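Local coordinates for ESX-1 secretion system protein EccA1 (Mycobacterium tuberculosis, PDB 4F3V) that is a cytosolic ATPase of the ESX-1 type VII secretion system, probably energising export of virulence factors such as EsxA and EsxB, and is represented here by its N-terminal domain, at residues 138-141 / 142-145. Residues are numbered along the deposited sequence; the frame is centred on the assembly and turned at random.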
ATOM      1  N   ALA A 138      -3.123  10.168  -5.824  1.00 19.70           N
ATOM      2  CA  ALA A 138      -3.625  10.748  -4.572  1.00 19.03           C
ATOM      3  C   ALA A 138      -3.698   9.689  -3.496  1.00 18.26           C
ATOM      4  O   ALA A 138      -3.252   9.918  -2.368  1.00 16.44           O
ATOM      5  CB  ALA A 138      -4.974  11.426  -4.753  1.00 20.14           C
ATOM      6  N   TRP A 139      -4.226   8.514  -3.861  1.00 17.82           N
ATOM      7  CA  TRP A 139      -4.277   7.383  -2.923  1.00 17.74           C
ATOM      8  C   TRP A 139      -2.895   7.025  -2.430  1.00 17.20           C
ATOM      9  O   TRP A 139      -2.677   6.877  -1.208  1.00 16.80           O
ATOM     10  CB  TRP A 139      -4.970   6.158  -3.534  1.00 17.68           C
ATOM     11  CG  TRP A 139      -4.829   4.983  -2.605  1.00 17.90           C
ATOM     12  CD1 TRP A 139      -3.996   3.891  -2.744  1.00 17.57           C
ATOM     13  CD2 TRP A 139      -5.428   4.850  -1.265  1.00 17.92           C
ATOM     14  NE1 TRP A 139      -4.083   3.068  -1.635  1.00 17.88           N
ATOM     15  CE2 TRP A 139      -4.938   3.590  -0.723  1.00 18.20           C
ATOM     16  CE3 TRP A 139      -6.330   5.602  -0.515  1.00 18.43           C
ATOM     17  CZ2 TRP A 139      -5.325   3.130   0.524  1.00 18.34           C
ATOM     18  CZ3 TRP A 139      -6.724   5.116   0.733  1.00 18.80           C
ATOM     19  CH2 TRP A 139      -6.219   3.918   1.242  1.00 18.88           C
ATOM     20  N   MET A 140      -1.931   6.886  -3.349  1.00 16.84           N
ATOM     21  CA  MET A 140      -0.561   6.559  -2.923  1.00 16.62           C
ATOM     22  C   MET A 140       0.077   7.642  -2.045  1.00 16.34           C
ATOM     23  O   MET A 140       0.802   7.335  -1.098  1.00 15.77           O
ATOM     24  CB  MET A 140       0.351   6.259  -4.102  1.00 16.92           C
ATOM     25  CG  MET A 140      -0.064   5.047  -4.917  1.00 18.02           C
ATOM     26  SD  MET A 140      -0.517   3.582  -3.965  1.00 20.53           S
ATOM     27  CE  MET A 140       0.897   3.289  -2.896  1.00 18.74           C
ATOM     28  N   LYS A 141      -0.210   8.902  -2.322  1.00 16.31           N
ATOM     29  CA  LYS A 141       0.260   9.965  -1.438  1.00 16.95           C
ATOM     30  C   LYS A 141      -0.327   9.843  -0.028  1.00 16.39           C
ATOM     31  O   LYS A 141       0.370  10.074   0.947  1.00 16.58           O
ATOM     32  CB  LYS A 141       0.005  11.339  -2.040  1.00 17.41           C
ATOM     33  CG  LYS A 141       0.896  11.615  -3.239  1.00 18.01           C
ATOM     34  CD  LYS A 141       0.763  13.062  -3.705  1.00 19.14           C
ATOM     35  CE  LYS A 141       1.701  13.386  -4.857  1.00 20.08           C
ATOM     36  NZ  LYS A 141       1.724  14.866  -5.145  1.00 20.60           N
ATOM     37  N   ALA A 142      -1.600   9.474   0.061  1.00 15.99           N
ATOM     38  CA  ALA A 142      -2.274   9.204   1.323  1.00 15.78           C
ATOM     39  C   ALA A 142      -1.569   8.067   2.078  1.00 15.38           C
ATOM     40  O   ALA A 142      -1.378   8.131   3.300  1.00 15.66           O
ATOM     41  CB  ALA A 142      -3.746   8.876   1.072  1.00 16.06           C
ATOM     42  N   VAL A 143      -1.108   7.064   1.333  1.00 14.76           N
ATOM     43  CA  VAL A 143      -0.311   5.982   1.898  1.00 14.32           C
ATOM     44  C   VAL A 143       1.038   6.487   2.444  1.00 14.08           C
ATOM     45  O   VAL A 143       1.413   6.168   3.563  1.00 13.99           O
ATOM     46  CB  VAL A 143      -0.070   4.823   0.880  1.00 13.92           C
ATOM     47  CG1 VAL A 143       1.024   3.905   1.376  1.00 13.55           C
ATOM     48  CG2 VAL A 143      -1.363   4.040   0.596  1.00 14.01           C
ATOM     49  N   VAL A 144       1.757   7.279   1.646  1.00 13.90           N
ATOM     50  CA  VAL A 144       3.058   7.788   2.029  1.00 13.95           C
ATOM     51  C   VAL A 144       2.957   8.749   3.223  1.00 14.44           C
ATOM     52  O   VAL A 144       3.699   8.613   4.231  1.00 14.16           O
ATOM     53  CB  VAL A 144       3.766   8.472   0.838  1.00 14.28           C
ATOM     54  CG1 VAL A 144       5.125   9.090   1.248  1.00 13.94           C
ATOM     55  CG2 VAL A 144       3.923   7.486  -0.308  1.00 13.62           C
ATOM     56  N   TYR A 145       2.040   9.710   3.123  1.00 14.58           N
ATOM     57  CA  TYR A 145       1.834  10.682   4.194  1.00 14.95           C
ATOM     58  C   TYR A 145       1.358   9.964   5.481  1.00 14.92           C
ATOM     59  O   TYR A 145       1.787  10.311   6.587  1.00 15.19           O
ATOM     60  CB  TYR A 145       0.817  11.771   3.768  1.00 15.09           C
ATOM     61  CG  TYR A 145       1.353  12.820   2.794  1.00 15.74           C
ATOM     62  CD1 TYR A 145       2.591  13.450   2.996  1.00 16.07           C
ATOM     63  CD2 TYR A 145       0.590  13.236   1.716  1.00 16.58           C
ATOM     64  CE1 TYR A 145       3.076  14.400   2.111  1.00 16.80           C
ATOM     65  CE2 TYR A 145       1.046  14.204   0.843  1.00 16.77           C
ATOM     66  CZ  TYR A 145       2.273  14.798   1.051  1.00 17.14           C
ATOM     67  OH  TYR A 145       2.678  15.728   0.152  1.00 17.61           O
TER
HETATM   68  O   HOH W   1       2.386  16.488  -2.731  1.00 32.23           O
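W139 and V143, one helical turn apart, make the tight side of this contact: CG2 of V143 lies 3.5 Å above the plane of the indole, offset toward its rim, and 3.6 Å from W139 NE1. The indole reaches this methyl because its CG lies anti to the backbone N (chi1 172°). A broad ring suits a buried place between helices, and its single polar atom, NE1, is satisfied by the carbonyl oxygen of I87. The flexible thioether of M140 lies alongside V143, CE 4.2 Å from V143 CB. Both segments belong to helix 134-147 of the TPR-like N-terminal domain, where A142, with only a methyl group, meets V158 of helix 151-158, consistent with close approach of the two helices, and alpha-helical i to i+4 bonds such as Y145 N to K141 O (2.8 Å) join the turns. The other side is looser, and K141 and Y145 are partly exposed there. Aliphatic chain and ring pack at the base, K141 CB 4.2 Å from Y145 CE2, yet end in polar groups suited to water. Extended beyond CG, K141 reaches a salt bridge with E126, and its ammonium donates to a water 3.0 Å from both K141 NZ and Y145 OH, hydrogen-bonded to each.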